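Local structure of major capsid protein (Faustovirus, 5J7O) at residues 441-453 and 565-577. The protein forms the capsid shell of a large double-stranded DNA virus, its double jelly-roll subunits associating as trimers. Numbering follows the deposited sequence.
Sequences KWPVEFIYLGLRP and GALFLNFCLYPGT
Leu-449 N donates to Leu-567 O at 2.9 Å, with 156° at the hydrogen, and Leu-567 N bonds Leu-449 O in return; Ile-447 pairs with Leu-569 in the same way. These backbone bonds hold strand 446-453 antiparallel to strand 567-570. At Glu-445, where the chain turns a corner, its O accepts from Phe-571 N at 2.9 Å in a more bent bond. At the other end, water 2 accepts from Leu-451 N and donates to Gly-565 O, joining the backbones past the last direct bond. In the double jelly-roll subunit, strand 567-570 is an outer strand of a four-stranded antiparallel sheet, and strand 607-620 flanks 444-453 on its other side.

One face of this ladder carries an aromatic cluster. Phe-568 brings CZ over one face of the Phe-446 ring, 3.4 Å from CG; the rings are near parallel (28°) but strongly offset, with little face-to-face overlap. CG of Phe-446 sits between its backbone N and carbonyl carbon (chi1 41°), which lays the ring across the end of Phe-568. Pro-575 CB meets Phe-446 CE1 at 3.5 Å, while Cys-572 SG approaches the ring edge, 4.0 Å from CD1. Tyr-448 runs alongside Phe-568, CE2 to CE2 at 3.8 Å, and its hydroxyl bonds His-213; Phe-212 meets both rings. On the opposite face, Leu-569 CD1 packs on Ile-447 CB, and the Ile-447 CD1 methyl reaches the edge of the Phe-571 ring at CE2.

At the end of the strand, Asn-570 OD1 accepts from Cys-572 N at 2.9 Å in an Asx turn, the donor standing well above the amide carbonyl plane. Cys-572 O accepts a weak bond from Asn-570 ND2 and is hydrogen-bonded to Tyr-71 OH of a neighbouring subunit. Glu-445 OE2 forms a salt bridge with Arg-419 and receives a weak bond from water 1, which accepts from Gly-576 N.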
loop_
_atom_site.group_PDB
_atom_site.type_symbol
_atom_site.label_atom_id
_atom_site.label_comp_id
_atom_site.label_asym_id
_atom_site.label_seq_id
_atom_site.Cartn_x
_atom_site.Cartn_y
_atom_site.Cartn_z
ATOM N N LYS B 441 27.818 -20.265 17.610
ATOM C CA LYS B 441 28.178 -21.243 18.627
ATOM C C LYS B 441 27.032 -22.151 19.047
ATOM O O LYS B 441 27.295 -23.205 19.637
ATOM C CB LYS B 441 28.714 -20.544 19.889
ATOM C CG LYS B 441 30.182 -20.155 19.839
ATOM C CD LYS B 441 30.395 -18.844 19.102
ATOM C CE LYS B 441 31.832 -18.369 19.242
ATOM N NZ LYS B 441 32.037 -17.035 18.615
ATOM N N TRP B 442 25.791 -21.786 18.764
ATOM C CA TRP B 442 24.602 -22.436 19.293
ATOM C C TRP B 442 23.677 -22.806 18.149
ATOM O O TRP B 442 23.911 -22.416 17.000
ATOM C CB TRP B 442 23.909 -21.490 20.290
ATOM C CG TRP B 442 24.798 -21.126 21.438
ATOM C CD1 TRP B 442 25.737 -21.921 22.028
ATOM C CD2 TRP B 442 24.854 -19.867 22.117
ATOM N NE1 TRP B 442 26.366 -21.239 23.040
ATOM C CE2 TRP B 442 25.843 -19.976 23.116
ATOM C CE3 TRP B 442 24.161 -18.659 21.984
ATOM C CZ2 TRP B 442 26.156 -18.925 23.975
ATOM C CZ3 TRP B 442 24.474 -17.617 22.837
ATOM C CH2 TRP B 442 25.463 -17.756 23.820
ATOM N N PRO B 443 22.625 -23.589 18.415
ATOM C CA PRO B 443 21.687 -23.938 17.338
ATOM C C PRO B 443 21.109 -22.693 16.685
ATOM O O PRO B 443 20.705 -21.747 17.361
ATOM C CB PRO B 443 20.607 -24.749 18.059
ATOM C CG PRO B 443 21.302 -25.336 19.212
ATOM C CD PRO B 443 22.293 -24.305 19.661
ATOM N N VAL B 444 21.075 -22.701 15.355
ATOM C CA VAL B 444 20.652 -21.551 14.566
ATOM C C VAL B 444 19.297 -21.853 13.944
ATOM O O VAL B 444 19.126 -22.879 13.274
ATOM C CB VAL B 444 21.685 -21.203 13.481
ATOM C CG1 VAL B 444 21.198 -20.028 12.648
ATOM C CG2 VAL B 444 23.034 -20.896 14.114
ATOM N N GLU B 445 18.333 -20.957 14.169
ATOM C CA GLU B 445 17.034 -21.065 13.514
ATOM C C GLU B 445 17.096 -20.544 12.083
ATOM O O GLU B 445 16.656 -21.219 11.146
ATOM C CB GLU B 445 15.975 -20.299 14.307
ATOM C CG GLU B 445 15.526 -20.969 15.589
ATOM C CD GLU B 445 14.371 -20.234 16.241
ATOM O OE1 GLU B 445 14.507 -19.018 16.496
ATOM O OE2 GLU B 445 13.322 -20.866 16.483
ATOM N N PHE B 446 17.631 -19.339 11.902
ATOM C CA PHE B 446 17.757 -18.741 10.580
ATOM C C PHE B 446 18.813 -17.646 10.641
ATOM O O PHE B 446 19.315 -17.297 11.712
ATOM C CB PHE B 446 16.416 -18.197 10.076
ATOM C CG PHE B 446 15.609 -17.491 11.128
ATOM C CD1 PHE B 446 14.646 -18.173 11.854
ATOM C CD2 PHE B 446 15.805 -16.144 11.384
ATOM C CE1 PHE B 446 13.901 -17.528 12.821
ATOM C CE2 PHE B 446 15.060 -15.493 12.349
ATOM C CZ PHE B 446 14.107 -16.187 13.068
ATOM N N ILE B 447 19.150 -17.111 9.468
ATOM C CA ILE B 447 20.224 -16.134 9.323
ATOM C C ILE B 447 19.784 -15.053 8.344
ATOM O O ILE B 447 19.385 -15.358 7.215
ATOM C CB ILE B 447 21.534 -16.788 8.832
ATOM C CG1 ILE B 447 22.005 -17.868 9.807
ATOM C CG2 ILE B 447 22.616 -15.737 8.630
ATOM C CD1 ILE B 447 23.246 -18.609 9.352
ATOM N N TYR B 448 19.861 -13.793 8.771
ATOM C CA TYR B 448 19.697 -12.672 7.856
ATOM C C TYR B 448 21.022 -12.411 7.148
ATOM O O TYR B 448 22.075 -12.361 7.791
ATOM C CB TYR B 448 19.243 -11.417 8.602
ATOM C CG TYR B 448 18.035 -11.593 9.497
ATOM C CD1 TYR B 448 18.180 -11.700 10.874
ATOM C CD2 TYR B 448 16.750 -11.630 8.970
ATOM C CE1 TYR B 448 17.082 -11.851 11.701
ATOM C CE2 TYR B 448 15.644 -11.782 9.790
ATOM C CZ TYR B 448 15.817 -11.891 11.155
ATOM O OH TYR B 448 14.724 -12.041 11.978
ATOM N N LEU B 449 20.975 -12.246 5.827
ATOM C CA LEU B 449 22.186 -12.124 5.027
ATOM C C LEU B 449 22.112 -10.907 4.116
ATOM O O LEU B 449 21.039 -10.531 3.633
ATOM C CB LEU B 449 22.429 -13.387 4.185
ATOM C CG LEU B 449 23.730 -13.425 3.378
ATOM C CD1 LEU B 449 24.938 -13.392 4.303
ATOM C CD2 LEU B 449 23.777 -14.642 2.466
ATOM N N GLY B 450 23.272 -10.300 3.885
ATOM C CA GLY B 450 23.382 -9.191 2.959
ATOM C C GLY B 450 24.832 -8.896 2.651
ATOM O O GLY B 450 25.733 -9.229 3.426
ATOM N N LEU B 451 25.044 -8.268 1.493
ATOM C CA LEU B 451 26.368 -7.832 1.045
ATOM C C LEU B 451 26.252 -6.341 0.742
ATOM O O LEU B 451 25.958 -5.945 -0.388
ATOM C CB LEU B 451 26.838 -8.634 -0.168
ATOM C CG LEU B 451 28.279 -8.420 -0.641
ATOM C CD1 LEU B 451 29.270 -8.738 0.468
ATOM C CD2 LEU B 451 28.571 -9.260 -1.874
ATOM N N ARG B 452 26.482 -5.517 1.762
ATOM C CA ARG B 452 26.214 -4.089 1.672
ATOM C C ARG B 452 27.448 -3.351 1.168
ATOM O O ARG B 452 28.523 -3.486 1.769
ATOM C CB ARG B 452 25.803 -3.541 3.028
ATOM C CG ARG B 452 25.731 -2.027 3.091
ATOM C CD ARG B 452 26.233 -1.521 4.432
ATOM N NE ARG B 452 25.152 -1.231 5.367
ATOM C CZ ARG B 452 25.339 -0.955 6.652
ATOM N NH1 ARG B 452 26.566 -0.944 7.157
ATOM N NH2 ARG B 452 24.302 -0.693 7.434
ATOM N N PRO B 453 27.346 -2.572 0.091
ATOM C CA PRO B 453 28.508 -1.809 -0.379
ATOM C C PRO B 453 28.980 -0.824 0.680
ATOM O O PRO B 453 28.177 -0.161 1.341
ATOM C CB PRO B 453 27.981 -1.086 -1.625
ATOM C CG PRO B 453 26.768 -1.858 -2.039
ATOM C CD PRO B 453 26.168 -2.375 -0.770
ATOM N N GLY B 565 18.479 -6.764 -1.661
ATOM C CA GLY B 565 19.648 -7.444 -1.145
ATOM C C GLY B 565 19.449 -8.150 0.175
ATOM O O GLY B 565 20.437 -8.577 0.785
ATOM N N ALA B 566 18.211 -8.292 0.639
ATOM C CA ALA B 566 17.924 -8.928 1.917
ATOM C C ALA B 566 17.612 -10.402 1.687
ATOM O O ALA B 566 16.627 -10.737 1.021
ATOM C CB ALA B 566 16.758 -8.230 2.617
ATOM N N LEU B 567 18.444 -11.277 2.244
ATOM C CA LEU B 567 18.290 -12.714 2.081
ATOM C C LEU B 567 18.031 -13.368 3.432
ATOM O O LEU B 567 18.535 -12.920 4.467
ATOM C CB LEU B 567 19.523 -13.340 1.416
ATOM C CG LEU B 567 19.607 -13.230 -0.111
ATOM C CD1 LEU B 567 19.880 -11.803 -0.569
ATOM C CD2 LEU B 567 20.659 -14.176 -0.657
ATOM N N PHE B 568 17.240 -14.438 3.407
ATOM C CA PHE B 568 16.767 -15.115 4.611
ATOM C C PHE B 568 17.071 -16.601 4.473
ATOM O O PHE B 568 16.409 -17.301 3.699
ATOM C CB PHE B 568 15.268 -14.867 4.812
ATOM C CG PHE B 568 14.729 -15.365 6.123
ATOM C CD1 PHE B 568 14.236 -16.655 6.242
ATOM C CD2 PHE B 568 14.692 -14.536 7.234
ATOM C CE1 PHE B 568 13.730 -17.113 7.442
ATOM C CE2 PHE B 568 14.186 -14.990 8.439
ATOM C CZ PHE B 568 13.705 -16.280 8.542
ATOM N N LEU B 569 18.071 -17.080 5.212
ATOM C CA LEU B 569 18.464 -18.486 5.184
ATOM C C LEU B 569 17.739 -19.210 6.315
ATOM O O LEU B 569 18.103 -19.063 7.484
ATOM C CB LEU B 569 19.977 -18.631 5.330
ATOM C CG LEU B 569 20.900 -17.654 4.594
ATOM C CD1 LEU B 569 22.354 -17.947 4.933
ATOM C CD2 LEU B 569 20.685 -17.711 3.096
ATOM N N ASN B 570 16.732 -20.006 5.969
ATOM C CA ASN B 570 15.848 -20.614 6.955
ATOM C C ASN B 570 16.255 -22.053 7.247
ATOM O O ASN B 570 16.641 -22.801 6.344
ATOM C CB ASN B 570 14.396 -20.574 6.473
ATOM C CG ASN B 570 13.425 -21.106 7.506
ATOM O OD1 ASN B 570 13.737 -21.175 8.694
ATOM N ND2 ASN B 570 12.234 -21.482 7.056
ATOM N N PHE B 571 16.155 -22.438 8.523
ATOM C CA PHE B 571 16.452 -23.797 8.958
ATOM C C PHE B 571 15.372 -24.362 9.874
ATOM O O PHE B 571 15.551 -25.460 10.417
ATOM C CB PHE B 571 17.812 -23.855 9.662
ATOM C CG PHE B 571 18.922 -23.215 8.884
ATOM C CD1 PHE B 571 19.519 -23.884 7.828
ATOM C CD2 PHE B 571 19.368 -21.945 9.206
ATOM C CE1 PHE B 571 20.544 -23.298 7.112
ATOM C CE2 PHE B 571 20.391 -21.354 8.493
ATOM C CZ PHE B 571 20.979 -22.031 7.444
ATOM N N CYS B 572 14.270 -23.644 10.068
ATOM C CA CYS B 572 13.148 -24.122 10.860
ATOM C C CYS B 572 11.872 -24.018 10.035
ATOM O O CYS B 572 11.822 -23.327 9.015
ATOM C CB CYS B 572 12.997 -23.332 12.168
ATOM S SG CYS B 572 12.577 -21.591 11.943
ATOM N N LEU B 573 10.834 -24.718 10.493
ATOM C CA LEU B 573 9.576 -24.732 9.757
ATOM C C LEU B 573 8.740 -23.486 10.012
ATOM O O LEU B 573 7.980 -23.067 9.132
ATOM C CB LEU B 573 8.765 -25.978 10.115
ATOM C CG LEU B 573 9.250 -27.305 9.532
ATOM C CD1 LEU B 573 8.353 -28.444 9.988
ATOM C CD2 LEU B 573 9.301 -27.232 8.014
ATOM N N TYR B 574 8.856 -22.882 11.192
ATOM C CA TYR B 574 8.005 -21.757 11.583
ATOM C C TYR B 574 8.849 -20.666 12.225
ATOM O O TYR B 574 8.807 -20.457 13.444
ATOM C CB TYR B 574 6.893 -22.230 12.521
ATOM C CG TYR B 574 6.099 -23.373 11.940
ATOM C CD1 TYR B 574 5.145 -23.148 10.957
ATOM C CD2 TYR B 574 6.316 -24.679 12.357
ATOM C CE1 TYR B 574 4.423 -24.189 10.413
ATOM C CE2 TYR B 574 5.598 -25.728 11.819
ATOM C CZ TYR B 574 4.652 -25.476 10.847
ATOM O OH TYR B 574 3.931 -26.516 10.307
ATOM N N PRO B 575 9.625 -19.937 11.424
ATOM C CA PRO B 575 10.350 -18.775 11.960
ATOM C C PRO B 575 9.377 -17.726 12.474
ATOM O O PRO B 575 8.485 -17.272 11.753
ATOM C CB PRO B 575 11.152 -18.273 10.752
ATOM C CG PRO B 575 10.408 -18.782 9.565
ATOM C CD PRO B 575 9.845 -20.107 9.977
ATOM N N GLY B 576 9.546 -17.354 13.739
ATOM C CA GLY B 576 8.666 -16.404 14.402
ATOM C C GLY B 576 7.837 -16.981 15.530
ATOM O O GLY B 576 7.188 -16.208 16.256
ATOM N N THR B 577 7.816 -18.297 15.716
ATOM C CA THR B 577 7.069 -18.930 16.790
ATOM C C THR B 577 8.014 -19.359 17.905
ATOM O O THR B 577 9.192 -19.639 17.673
ATOM C CB THR B 577 6.291 -20.142 16.272
ATOM O OG1 THR B 577 7.198 -21.060 15.650
ATOM C CG2 THR B 577 5.247 -19.704 15.255
HETATM O O HOH W 1 11.654 -18.820 15.594
HETATM O O HOH W 2 22.926 -8.101 -0.339
#